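Side-chain contacts in probable UbiX-like flavin prenyltransferase (PDB 1SBZ), which probably makes the prenylated FMN cofactor needed by a partner phenolic acid decarboxylase, by joining a dimethylallyl group to reduced FMN: residues M88-L91 against A92-A96; L126-I129 against H130-M134. All blocks are in the same frame, centred on the assembly; numbering follows the deposited sequence.

Contact 1 of 2, residues M88-L91 against A92-A96; sequences MKTL and AGIRA. With FMN (flavin mononucleotide), chain H.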
loop_
_atom_site.group_PDB
_atom_site.type_symbol
_atom_site.label_atom_id
_atom_site.label_comp_id
_atom_site.label_asym_id
_atom_site.label_seq_id
_atom_site.Cartn_x
_atom_site.Cartn_y
_atom_site.Cartn_z
HETATM N N MSE D 88 -23.309 11.043 4.549
HETATM C CA MSE D 88 -22.249 10.041 4.591
HETATM C C MSE D 88 -22.635 8.772 3.857
HETATM O O MSE D 88 -21.786 8.132 3.235
HETATM C CB MSE D 88 -21.847 9.733 6.041
HETATM C CG MSE D 88 -21.264 10.933 6.791
HETATM SE SE MSE D 88 -19.680 11.739 5.941
HETATM C CE MSE D 88 -20.526 13.219 4.900
ATOM N N LYS D 89 -23.919 8.425 3.907
ATOM C CA LYS D 89 -24.433 7.276 3.158
ATOM C C LYS D 89 -24.277 7.495 1.647
ATOM O O LYS D 89 -23.796 6.618 0.925
ATOM C CB LYS D 89 -25.892 6.964 3.578
ATOM C CG LYS D 89 -26.989 7.112 2.516
ATOM C CD LYS D 89 -27.183 5.839 1.745
ATOM C CE LYS D 89 -28.600 5.683 1.262
ATOM N NZ LYS D 89 -28.895 6.387 -0.014
ATOM N N THR D 90 -24.675 8.667 1.169
ATOM C CA THR D 90 -24.565 8.968 -0.253
ATOM C C THR D 90 -23.101 9.040 -0.690
ATOM O O THR D 90 -22.732 8.492 -1.728
ATOM C CB THR D 90 -25.333 10.254 -0.590
ATOM O OG1 THR D 90 -26.740 9.968 -0.580
ATOM C CG2 THR D 90 -25.068 10.682 -2.021
ATOM N N LEU D 91 -22.283 9.705 0.119
ATOM C CA LEU D 91 -20.833 9.764 -0.088
ATOM C C LEU D 91 -20.234 8.357 -0.222
ATOM O O LEU D 91 -19.471 8.081 -1.156
ATOM C CB LEU D 91 -20.183 10.524 1.078
ATOM C CG LEU D 91 -18.685 10.874 1.144
ATOM C CD1 LEU D 91 -17.850 9.678 1.420
ATOM C CD2 LEU D 91 -18.183 11.569 -0.094
ATOM N N ALA D 92 -20.595 7.479 0.710
ATOM C CA ALA D 92 -20.114 6.103 0.731
ATOM C C ALA D 92 -20.553 5.309 -0.493
ATOM O O ALA D 92 -19.781 4.525 -1.036
ATOM C CB ALA D 92 -20.572 5.408 1.994
ATOM N N GLY D 93 -21.793 5.528 -0.926
ATOM C CA GLY D 93 -22.327 4.882 -2.116
ATOM C C GLY D 93 -21.577 5.270 -3.372
ATOM O O GLY D 93 -21.244 4.405 -4.193
ATOM N N ILE D 94 -21.310 6.567 -3.521
ATOM C CA ILE D 94 -20.581 7.079 -4.676
ATOM C C ILE D 94 -19.149 6.531 -4.727
ATOM O O ILE D 94 -18.690 6.090 -5.786
ATOM C CB ILE D 94 -20.622 8.631 -4.733
ATOM C CG1 ILE D 94 -22.079 9.111 -4.899
ATOM C CG2 ILE D 94 -19.762 9.157 -5.905
ATOM C CD1 ILE D 94 -22.315 10.600 -4.530
ATOM N N ARG D 95 -18.468 6.533 -3.581
ATOM C CA ARG D 95 -17.097 6.011 -3.483
ATOM C C ARG D 95 -17.015 4.525 -3.837
ATOM O O ARG D 95 -16.096 4.108 -4.533
ATOM C CB ARG D 95 -16.522 6.259 -2.083
ATOM C CG ARG D 95 -15.027 5.926 -1.935
ATOM C CD ARG D 95 -14.733 4.464 -1.563
ATOM N NE ARG D 95 -13.312 4.132 -1.695
ATOM C CZ ARG D 95 -12.691 3.885 -2.849
ATOM N NH1 ARG D 95 -13.356 3.939 -4.005
ATOM N NH2 ARG D 95 -11.394 3.592 -2.853
ATOM N N ALA D 96 -17.970 3.734 -3.341
ATOM C CA ALA D 96 -18.003 2.307 -3.630
ATOM C C ALA D 96 -18.473 2.048 -5.069
ATOM O O ALA D 96 -18.167 1.005 -5.646
ATOM C CB ALA D 96 -18.902 1.582 -2.631
HETATM N N1 FMN H . -26.567 11.807 7.872
HETATM C C2 FMN H . -25.308 12.328 7.679
HETATM O O2 FMN H . -24.477 11.626 7.115
HETATM N N3 FMN H . -25.005 13.603 8.116
HETATM C C4 FMN H . -25.981 14.365 8.748
HETATM O O4 FMN H . -25.780 15.574 8.898
HETATM C C4A FMN H . -27.268 13.829 8.941
HETATM N N5 FMN H . -28.271 14.556 9.563
HETATM C C5A FMN H . -29.537 14.006 9.735
HETATM C C6 FMN H . -30.547 14.745 10.358
HETATM C C7 FMN H . -31.827 14.198 10.532
HETATM C C7M FMN H . -32.963 15.137 10.854
HETATM C C8 FMN H . -32.095 12.901 10.079
HETATM C C8M FMN H . -33.505 12.365 10.006
HETATM C C9 FMN H . -31.086 12.171 9.460
HETATM C C9A FMN H . -29.808 12.716 9.282
HETATM N N10 FMN H . -28.804 11.975 8.663
HETATM C C10 FMN H . -27.548 12.535 8.499
HETATM C "C1'" FMN H . -29.001 10.503 8.421
HETATM C "C2'" FMN H . -29.337 10.265 6.951
HETATM O "O2'" FMN H . -30.482 11.016 6.607
HETATM C "C3'" FMN H . -29.522 8.778 6.630
HETATM O "O3'" FMN H . -28.261 8.125 6.675
HETATM C "C4'" FMN H . -30.205 8.522 5.281
HETATM O "O4'" FMN H . -30.211 7.141 4.972
HETATM C "C5'" FMN H . -29.535 9.259 4.126
HETATM O "O5'" FMN H . -30.068 8.804 2.893
HETATM P P FMN H . -29.844 9.708 1.579
HETATM O O1P FMN H . -30.701 10.948 1.732
HETATM O O2P FMN H . -30.257 8.881 0.398
HETATM O O3P FMN H . -28.379 10.086 1.479
#
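Thr90 and Ile94 meet one turn apart on helix 88-96, their side chains crossing obliquely with Thr90 CG2 3.7 Å from Ile94 CD1. The threonine is split between two tasks. Its methyl lies anti to the backbone N and leans along the helix to Ile94, while the hydroxyl (chi1 -75°) sits beside that N and turns back to the flavin phosphate, where Thr90 OG1 donates to FMN O3P at 2.6 Å; the same hydroxyl is hydrogen-bonded to Thr8 OG1. Lys89 reaches the phosphate by another route: its chain bends at chi2 and chi4, CG passes the phosphate and Lys89 NZ bonds FMN O2P at 2.9 Å. A long, weak ion pair joins that ammonium to Asp100 of a second subunit. At the very start of the helix Met88 N, of a selenomethionine, donates to FMN O2 at 2.9 Å, nearly straight at 172°, and its CB and CG lie against the same oxygen. Behind these groups, Ile94 N donates to Thr90 O at 3.0 Å and Arg95 N to Leu91 O, ordinary helical bonds. Arg95 runs away to a salt bridge with Glu132 of a third subunit. Following strand 80-86, the start of this helix thus gives a backbone N-H to the flavin and two side chains to the phosphate, part of the FMN pocket in the Rossmann-like fold of this UbiX/PAD1 protein.

Contact 2 of 2, residues L126-I129 against H130-M134; sequences LSTI and HLENM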
loop_
_atom_site.group_PDB
_atom_site.type_symbol
_atom_site.label_atom_id
_atom_site.label_comp_id
_atom_site.label_asym_id
_atom_site.label_seq_id
_atom_site.Cartn_x
_atom_site.Cartn_y
_atom_site.Cartn_z
ATOM N N LEU D 126 -16.364 13.662 12.056
ATOM C CA LEU D 126 -16.025 12.782 10.948
ATOM C C LEU D 126 -15.246 11.580 11.483
ATOM O O LEU D 126 -14.368 11.727 12.326
ATOM C CB LEU D 126 -15.207 13.541 9.891
ATOM C CG LEU D 126 -15.995 14.627 9.151
ATOM C CD1 LEU D 126 -15.110 15.427 8.196
ATOM C CD2 LEU D 126 -17.164 13.990 8.404
ATOM N N SER D 127 -15.589 10.389 11.016
ATOM C CA SER D 127 -14.898 9.185 11.448
ATOM C C SER D 127 -13.880 8.773 10.394
ATOM O O SER D 127 -13.774 9.401 9.339
ATOM C CB SER D 127 -15.905 8.056 11.679
ATOM O OG SER D 127 -16.374 7.560 10.435
ATOM N N THR D 128 -13.142 7.706 10.676
ATOM C CA THR D 128 -12.168 7.161 9.730
ATOM C C THR D 128 -12.811 6.754 8.407
ATOM O O THR D 128 -12.232 6.973 7.345
ATOM C CB THR D 128 -11.404 5.970 10.370
ATOM O OG1 THR D 128 -10.647 6.451 11.479
ATOM C CG2 THR D 128 -10.307 5.438 9.436
ATOM N N ILE D 129 -14.004 6.177 8.469
ATOM C CA ILE D 129 -14.711 5.765 7.251
ATOM C C ILE D 129 -15.079 6.985 6.407
ATOM O O ILE D 129 -14.824 7.000 5.211
ATOM C CB ILE D 129 -15.977 4.927 7.567
ATOM C CG1 ILE D 129 -15.611 3.657 8.329
ATOM C CG2 ILE D 129 -16.719 4.565 6.246
ATOM C CD1 ILE D 129 -16.822 2.949 8.975
ATOM N N HIS D 130 -15.672 7.999 7.033
ATOM C CA HIS D 130 -16.017 9.234 6.329
ATOM C C HIS D 130 -14.780 9.783 5.618
ATOM O O HIS D 130 -14.825 10.082 4.436
ATOM C CB HIS D 130 -16.580 10.282 7.301
ATOM C CG HIS D 130 -17.757 9.805 8.100
ATOM N ND1 HIS D 130 -18.054 10.296 9.353
ATOM C CD2 HIS D 130 -18.718 8.890 7.817
ATOM C CE1 HIS D 130 -19.142 9.698 9.815
ATOM N NE2 HIS D 130 -19.568 8.843 8.897
ATOM N N LEU D 131 -13.672 9.881 6.353
ATOM C CA LEU D 131 -12.441 10.431 5.814
ATOM C C LEU D 131 -11.820 9.586 4.676
ATOM O O LEU D 131 -11.292 10.146 3.712
ATOM C CB LEU D 131 -11.454 10.733 6.958
ATOM C CG LEU D 131 -11.979 11.853 7.878
ATOM C CD1 LEU D 131 -11.272 11.881 9.228
ATOM C CD2 LEU D 131 -11.869 13.209 7.169
ATOM N N GLU D 132 -11.891 8.258 4.797
ATOM C CA GLU D 132 -11.416 7.338 3.755
ATOM C C GLU D 132 -12.172 7.558 2.463
ATOM O O GLU D 132 -11.572 7.663 1.399
ATOM C CB GLU D 132 -11.662 5.880 4.146
ATOM C CG GLU D 132 -10.598 5.210 4.980
ATOM C CD GLU D 132 -10.995 3.789 5.361
ATOM O OE1 GLU D 132 -10.080 2.967 5.589
ATOM O OE2 GLU D 132 -12.221 3.496 5.443
ATOM N N ASN D 133 -13.500 7.609 2.571
ATOM C CA ASN D 133 -14.368 7.807 1.414
ATOM C C ASN D 133 -14.139 9.169 0.771
ATOM O O ASN D 133 -14.066 9.271 -0.454
ATOM C CB ASN D 133 -15.844 7.625 1.790
ATOM C CG ASN D 133 -16.183 6.191 2.239
ATOM O OD1 ASN D 133 -17.195 5.963 2.915
ATOM N ND2 ASN D 133 -15.351 5.231 1.859
HETATM N N MSE D 134 -14.013 10.208 1.596
HETATM C CA MSE D 134 -13.720 11.551 1.091
HETATM C C MSE D 134 -12.386 11.622 0.352
HETATM O O MSE D 134 -12.277 12.269 -0.690
HETATM C CB MSE D 134 -13.735 12.566 2.228
HETATM C CG MSE D 134 -15.141 12.865 2.707
HETATM SE SE MSE D 134 -15.190 13.936 4.338
HETATM C CE MSE D 134 -14.751 15.558 3.670
#
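Ser127 lies over one face of the His130 imidazole: OG stands 3.3 Å above the plane, over the ring centre, and Ser127 CB makes a CH-pi contact 4.2 Å from the His130 ring centroid. Leu126 comes from another direction, with its CA at the ring edge and in plane, 3.6 Å from His130 ND1, while Leu126 CD2 packs against His130 CB. The other branch of this leucine, CD1, goes to the apolar side, where it is 4.1 Å from both Leu131 CD2 and the selenium of Met134 (a selenomethionine); the Leu126 side chain crosses both at about a right angle.

Ser127 is the N-cap of the helix. With chi1 at 74°, its hydroxyl is folded between the backbone N and the carbonyl carbon, and Ser127 OG accepts a weak bond from Ile129 N at 3.4 Å. Ser127 O takes the first full helical bond, from Leu131 N at 3.0 Å; Glu132 N to Thr128 O comes next, then Asn133 N to Ile129 O, nearly straight at 171°.

Farther out, neighbouring subunits hold the polar ends. His130 NE2 is hydrogen-bonded to Asp108 of a second subunit, which, with Ser127 over the face, probably limits rotation of the ring. The Glu132 carboxylate is shared, one oxygen bridging to Arg139 of a fourth subunit and the other to Arg95 of the second. Thr128 OG1 bonds Ser138 of the fourth. The arrangement is a serine N-cap opening the helix of a beta-alpha-beta crossover, between strands 116-121 and 143-144, at a subunit interface of the dodecamer.

Overall arrangement
Both contacts are largely buried; the partly exposed positions are Lys89, Arg95 and Ala96 in contact 1 and Glu132 in contact 2. Contact 1 spans all of helix 88-96, contact 2 the start of helix 128-139 and the two residues before it. The helices pack on each other, centres of the contacts about 10 Å apart: Met88 CG lies 3.4 Å from His130 NE2, and Leu91 and Ala92 pack on Asn133. Both reach other subunits, and Arg95 and Glu132 form a salt bridge between different chains. Contact 1 also binds the cofactor through its first turn, whereas the polar partners of His130, Glu132 and Thr128 in contact 2 are on other subunits.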